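Local coordinates for protein aminotransferase class-III (Sphaerobacter thermophilus DSM 20745, PDB 6K8H) that is an omega-transaminase of the class-III aminotransferase family, of the PLP-dependent aminotransferase group, and holds (5-hydroxy-4,6-dimethylpyridin-3-yl)methyl dihydrogen phosphate in its pocket, at residues E162-S168 with V178-T183; T205-I209 with R240-I244. Numbering follows the deposited sequence.

Interaction 1: E162-S168 with V178-T183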
loop_
_atom_site.group_PDB
_atom_site.type_symbol
_atom_site.label_atom_id
_atom_site.label_comp_id
_atom_site.label_asym_id
_atom_site.label_seq_id
_atom_site.Cartn_x
_atom_site.Cartn_y
_atom_site.Cartn_z
ATOM N N GLU B 162 11.818 -4.334 7.738
ATOM C CA GLU B 162 12.903 -3.438 7.382
ATOM C C GLU B 162 14.064 -3.452 8.379
ATOM O O GLU B 162 15.090 -2.806 8.109
ATOM C CB GLU B 162 12.362 -2.015 7.209
ATOM C CG GLU B 162 11.938 -1.370 8.496
ATOM C CD GLU B 162 11.482 0.061 8.316
ATOM O OE1 GLU B 162 11.394 0.523 7.159
ATOM O OE2 GLU B 162 11.199 0.723 9.334
ATOM N N VAL B 163 13.962 -4.198 9.487
ATOM C CA VAL B 163 15.072 -4.267 10.440
ATOM C C VAL B 163 16.330 -4.742 9.718
ATOM O O VAL B 163 16.286 -5.691 8.933
ATOM C CB VAL B 163 14.713 -5.192 11.618
ATOM C CG1 VAL B 163 15.972 -5.604 12.385
ATOM C CG2 VAL B 163 13.733 -4.517 12.557
ATOM N N SER B 164 17.449 -4.043 9.939
ATOM C CA SER B 164 18.738 -4.388 9.331
ATOM C C SER B 164 18.712 -4.302 7.802
ATOM O O SER B 164 19.461 -5.014 7.127
ATOM C CB SER B 164 19.235 -5.772 9.779
ATOM O OG SER B 164 19.548 -5.779 11.159
ATOM N N THR B 165 17.862 -3.443 7.224
ATOM C CA THR B 165 17.931 -3.231 5.777
ATOM C C THR B 165 19.324 -2.747 5.375
ATOM O O THR B 165 19.867 -3.159 4.345
ATOM C CB THR B 165 16.877 -2.223 5.319
ATOM O OG1 THR B 165 15.567 -2.758 5.522
ATOM C CG2 THR B 165 17.065 -1.909 3.834
ATOM N N GLN B 166 19.916 -1.889 6.190
ATOM C CA GLN B 166 21.330 -1.559 6.098
ATOM C C GLN B 166 22.041 -2.272 7.241
ATOM O O GLN B 166 21.755 -2.008 8.415
ATOM C CB GLN B 166 21.549 -0.044 6.157
ATOM C CG GLN B 166 22.934 0.341 6.610
ATOM C CD GLN B 166 23.364 1.688 6.091
ATOM O OE1 GLN B 166 22.683 2.291 5.256
ATOM N NE2 GLN B 166 24.503 2.174 6.583
ATOM N N SER B 167 22.930 -3.197 6.899
ATOM C CA SER B 167 23.702 -3.912 7.908
ATOM C C SER B 167 24.508 -2.926 8.759
ATOM O O SER B 167 24.981 -1.893 8.274
ATOM C CB SER B 167 24.631 -4.931 7.245
ATOM O OG SER B 167 25.306 -5.700 8.223
ATOM N N SER B 168 24.637 -3.249 10.054
ATOM C CA SER B 168 25.619 -2.569 10.897
ATOM C C SER B 168 27.026 -2.629 10.321
ATOM O O SER B 168 27.841 -1.739 10.590
ATOM C CB SER B 168 25.581 -3.146 12.315
ATOM O OG SER B 168 26.321 -4.351 12.401
ATOM N N VAL B 178 23.735 -8.166 13.471
ATOM C CA VAL B 178 23.091 -7.310 14.468
ATOM C C VAL B 178 21.740 -6.839 13.942
ATOM O O VAL B 178 21.620 -6.460 12.768
ATOM C CB VAL B 178 23.982 -6.094 14.811
ATOM C CG1 VAL B 178 23.227 -5.082 15.683
ATOM C CG2 VAL B 178 25.267 -6.529 15.497
ATOM N N ALA B 179 20.748 -6.814 14.835
ATOM C CA ALA B 179 19.423 -6.276 14.471
ATOM C C ALA B 179 19.581 -4.763 14.616
ATOM O O ALA B 179 19.672 -4.284 15.748
ATOM C CB ALA B 179 18.369 -6.815 15.401
ATOM N N THR B 180 19.612 -4.055 13.493
ATOM C CA THR B 180 19.902 -2.604 13.516
ATOM C C THR B 180 18.702 -1.815 13.000
ATOM O O THR B 180 18.042 -2.267 12.050
ATOM C CB THR B 180 21.150 -2.280 12.687
ATOM O OG1 THR B 180 22.096 -3.338 12.835
ATOM C CG2 THR B 180 21.802 -0.984 13.103
ATOM N N PRO B 181 18.425 -0.630 13.564
ATOM C CA PRO B 181 17.277 0.161 13.109
ATOM C C PRO B 181 17.505 0.736 11.721
ATOM O O PRO B 181 18.582 1.244 11.402
ATOM C CB PRO B 181 17.177 1.277 14.152
ATOM C CG PRO B 181 18.552 1.424 14.669
ATOM C CD PRO B 181 19.181 0.052 14.627
ATOM N N TYR B 182 16.455 0.697 10.915
ATOM C CA TYR B 182 16.458 1.361 9.619
ATOM C C TYR B 182 15.721 2.692 9.652
ATOM O O TYR B 182 16.003 3.564 8.824
ATOM C CB TYR B 182 15.824 0.438 8.559
ATOM C CG TYR B 182 15.896 0.955 7.135
ATOM C CD1 TYR B 182 17.118 1.279 6.554
ATOM C CD2 TYR B 182 14.745 1.099 6.370
ATOM C CE1 TYR B 182 17.189 1.751 5.257
ATOM C CE2 TYR B 182 14.805 1.574 5.080
ATOM C CZ TYR B 182 16.034 1.898 4.529
ATOM O OH TYR B 182 16.105 2.370 3.246
ATOM N N THR B 183 14.798 2.874 10.593
ATOM C CA THR B 183 14.051 4.113 10.744
ATOM C C THR B 183 14.284 4.657 12.153
ATOM O O THR B 183 14.600 3.908 13.083
ATOM C CB THR B 183 12.554 3.881 10.465
ATOM O OG1 THR B 183 11.842 5.131 10.451
ATOM C CG2 THR B 183 11.948 2.960 11.516
HETATM O O HOH W 1 19.061 -0.883 8.959
HETATM O O HOH W 2 23.423 -5.783 10.715
HETATM O O HOH W 3 25.826 -7.045 11.435
#
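Glu162 opens a type II beta turn that runs to Thr165. Its carboxylate lies beside the second segment, with OE1 of Glu162 3.5 Å from CD2 of Tyr182, near the ring plane. The charge itself is met by Lys136 of the second subunit in a salt bridge. Val163 packs its CG1 against CB of Ala179 at 4.0 Å. Ser164 sits in the turn with positive phi and is the main polar link. N of Ser164 donates to O of Thr180 (2.8 Å), and OG of Ser164 donates to O of Val178 (2.7 Å). Thr165 closes the turn: N (3.0 Å) and OG1 (2.6 Å) of Thr165 both donate to O of Glu162. CB of Thr165 lies over one face of the Tyr182 ring, 3.8 Å from its centroid, a CH-pi contact. Beyond the turn, the polar links run through water. Water 1 accepts from N of Gln166 and gives a weak bond to O of Pro181. Water 2 links N of Ser168 to O of Val178, and water 3 joins OG of Ser168 to N of Val178. Ser168 also packs directly, CB of Ser168 being 3.5 Å from OG1 of Thr180. The Ser164 bonds and the waters thus join the two ends of an irregular loop. Pro313 of the second subunit packs on Tyr182. Thr165 touches Tyr154 of the (5-hydroxy-4,6-dimethylpyridin-3-yl)methyl dihydrogen phosphate pocket, so the contact adjoins that site.

Interaction 2: T205-I209 with R240-I244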
loop_
_atom_site.group_PDB
_atom_site.type_symbol
_atom_site.label_atom_id
_atom_site.label_comp_id
_atom_site.label_asym_id
_atom_site.label_seq_id
_atom_site.Cartn_x
_atom_site.Cartn_y
_atom_site.Cartn_z
ATOM N N THR B 205 23.069 -19.441 9.528
ATOM C CA THR B 205 21.621 -19.438 9.349
ATOM C C THR B 205 20.971 -20.577 10.131
ATOM O O THR B 205 19.993 -20.372 10.865
ATOM C CB THR B 205 21.290 -19.546 7.854
ATOM O OG1 THR B 205 21.641 -18.323 7.191
ATOM C CG2 THR B 205 19.823 -19.844 7.624
ATOM N N GLU B 206 21.522 -21.790 10.002
ATOM C CA GLU B 206 20.967 -22.941 10.707
ATOM C C GLU B 206 21.109 -22.788 12.212
ATOM O O GLU B 206 20.166 -23.080 12.957
ATOM C CB GLU B 206 21.641 -24.227 10.225
ATOM C CG GLU B 206 21.159 -24.689 8.859
ATOM C CD GLU B 206 21.663 -26.074 8.485
ATOM O OE1 GLU B 206 22.720 -26.494 9.017
ATOM O OE2 GLU B 206 20.998 -26.744 7.663
ATOM N N ARG B 207 22.270 -22.323 12.684
ATOM C CA ARG B 207 22.454 -22.193 14.127
ATOM C C ARG B 207 21.462 -21.192 14.720
ATOM O O ARG B 207 20.893 -21.429 15.796
ATOM C CB ARG B 207 23.893 -21.781 14.443
ATOM C CG ARG B 207 24.955 -22.869 14.221
ATOM C CD ARG B 207 26.349 -22.359 14.625
ATOM N NE ARG B 207 26.979 -21.581 13.556
ATOM C CZ ARG B 207 27.730 -20.491 13.740
ATOM N NH1 ARG B 207 27.948 -20.028 14.968
ATOM N NH2 ARG B 207 28.261 -19.858 12.687
ATOM N N LEU B 208 21.220 -20.079 14.017
ATOM C CA LEU B 208 20.270 -19.087 14.515
ATOM C C LEU B 208 18.832 -19.601 14.480
ATOM O O LEU B 208 18.066 -19.368 15.423
ATOM C CB LEU B 208 20.405 -17.793 13.716
ATOM C CG LEU B 208 21.565 -16.915 14.179
ATOM C CD1 LEU B 208 21.897 -15.874 13.113
ATOM C CD2 LEU B 208 21.229 -16.238 15.499
ATOM N N ILE B 209 18.440 -20.279 13.407
ATOM C CA ILE B 209 17.050 -20.819 13.358
ATOM C C ILE B 209 16.867 -21.867 14.466
ATOM O O ILE B 209 15.848 -21.826 15.158
ATOM C CB ILE B 209 16.724 -21.360 11.957
ATOM C CG1 ILE B 209 16.592 -20.204 10.961
ATOM C CG2 ILE B 209 15.477 -22.222 12.002
ATOM C CD1 ILE B 209 16.603 -20.610 9.522
ATOM N N ARG B 240 18.799 -26.425 2.178
ATOM C CA ARG B 240 18.881 -26.678 3.612
ATOM C C ARG B 240 17.981 -25.740 4.407
ATOM O O ARG B 240 17.424 -26.143 5.440
ATOM C CB ARG B 240 20.331 -26.572 4.065
ATOM C CG ARG B 240 21.161 -27.758 3.578
ATOM C CD ARG B 240 22.643 -27.562 3.835
ATOM N NE ARG B 240 22.926 -27.272 5.240
ATOM C CZ ARG B 240 24.141 -27.318 5.775
ATOM N NH1 ARG B 240 25.186 -27.652 5.023
ATOM N NH2 ARG B 240 24.310 -27.023 7.057
ATOM N N LEU B 241 17.824 -24.494 3.945
ATOM C CA LEU B 241 16.867 -23.590 4.573
ATOM C C LEU B 241 15.454 -24.146 4.470
ATOM O O LEU B 241 14.686 -24.105 5.448
ATOM C CB LEU B 241 16.946 -22.195 3.928
ATOM C CG LEU B 241 15.971 -21.131 4.468
ATOM C CD1 LEU B 241 16.207 -20.881 5.951
ATOM C CD2 LEU B 241 16.066 -19.816 3.673
ATOM N N ARG B 242 15.089 -24.676 3.291
ATOM C CA ARG B 242 13.770 -25.289 3.148
ATOM C C ARG B 242 13.608 -26.467 4.107
ATOM O O ARG B 242 12.559 -26.614 4.757
ATOM C CB ARG B 242 13.538 -25.715 1.694
ATOM C CG ARG B 242 12.298 -26.596 1.469
ATOM C CD ARG B 242 10.986 -25.794 1.548
ATOM N NE ARG B 242 10.603 -25.503 2.929
ATOM C CZ ARG B 242 9.460 -24.927 3.295
ATOM N NH1 ARG B 242 8.564 -24.566 2.385
ATOM N NH2 ARG B 242 9.218 -24.707 4.581
ATOM N N GLU B 243 14.650 -27.298 4.240
ATOM C CA GLU B 243 14.539 -28.472 5.111
ATOM C C GLU B 243 14.363 -28.067 6.570
ATOM O O GLU B 243 13.506 -28.611 7.280
ATOM C CB GLU B 243 15.763 -29.383 4.961
ATOM C CG GLU B 243 15.882 -30.053 3.608
ATOM C CD GLU B 243 15.197 -31.408 3.557
ATOM O OE1 GLU B 243 14.056 -31.525 4.060
ATOM O OE2 GLU B 243 15.806 -32.368 3.022
ATOM N N ILE B 244 15.155 -27.102 7.039
ATOM C CA ILE B 244 15.106 -26.796 8.468
ATOM C C ILE B 244 13.815 -26.068 8.819
ATOM O O ILE B 244 13.239 -26.308 9.889
ATOM C CB ILE B 244 16.353 -26.007 8.923
ATOM C CG1 ILE B 244 16.351 -25.847 10.449
ATOM C CG2 ILE B 244 16.436 -24.643 8.250
ATOM C CD1 ILE B 244 17.648 -25.314 11.019
#
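Glu206 and Arg240 form a two-pronged salt bridge between neighbouring helices. NH2 of Arg240 donates to OE1 of Glu206 at 2.6 Å, and NE of Arg240 donates to OE2 of Glu206 at 3.1 Å. The carboxylate thus meets the guanidinium at its edge. Next to this pair, CD1 of Ile244 reaches O of Glu206 at 3.9 Å. CD1 of Ile244 also lies 3.9 Å from CG2 of Ile209. Deeper in, CD1 of Ile209 meets CD1 of Leu241 at 3.6 Å, and CG2 of Thr205 lies 4.1 Å from CD1 of Leu241. Thr205 and Leu241 also rest on Phe150 of strand 146-150. The segment axes approach to 10.8 Å and run nearly parallel, at 15°. That spacing leaves room for the apolar side chains between them. Helices 202-211 and 235-248 precede strands 216-221 and 251-255, which are parallel neighbours in the seven-stranded sheet. Such side-by-side helices flanking a mixed, mainly parallel sheet are characteristic of the large domain of fold-type I PLP enzymes.

How the interactions relate
Both contacts are partly buried, but they join different kinds of structure. Interaction 1 ties two parts of one irregular loop together, so backbone groups, a serine hydroxyl and water do most of the work. Interaction 2 joins two regular helices, whose backbone bonds stay within each helix; no backbone hydrogen bond crosses the gap, which is bridged by a charged pair and apolar packing. Interaction 1 reaches the second subunit and lies near the ligand, whereas no other chain of the assembly touches interaction 2. Their centres are 21 Å apart and they do not touch. They follow one another along the chain, and both border strand 194-197: Ala179 packs on Val196, and Thr205 on Leu197.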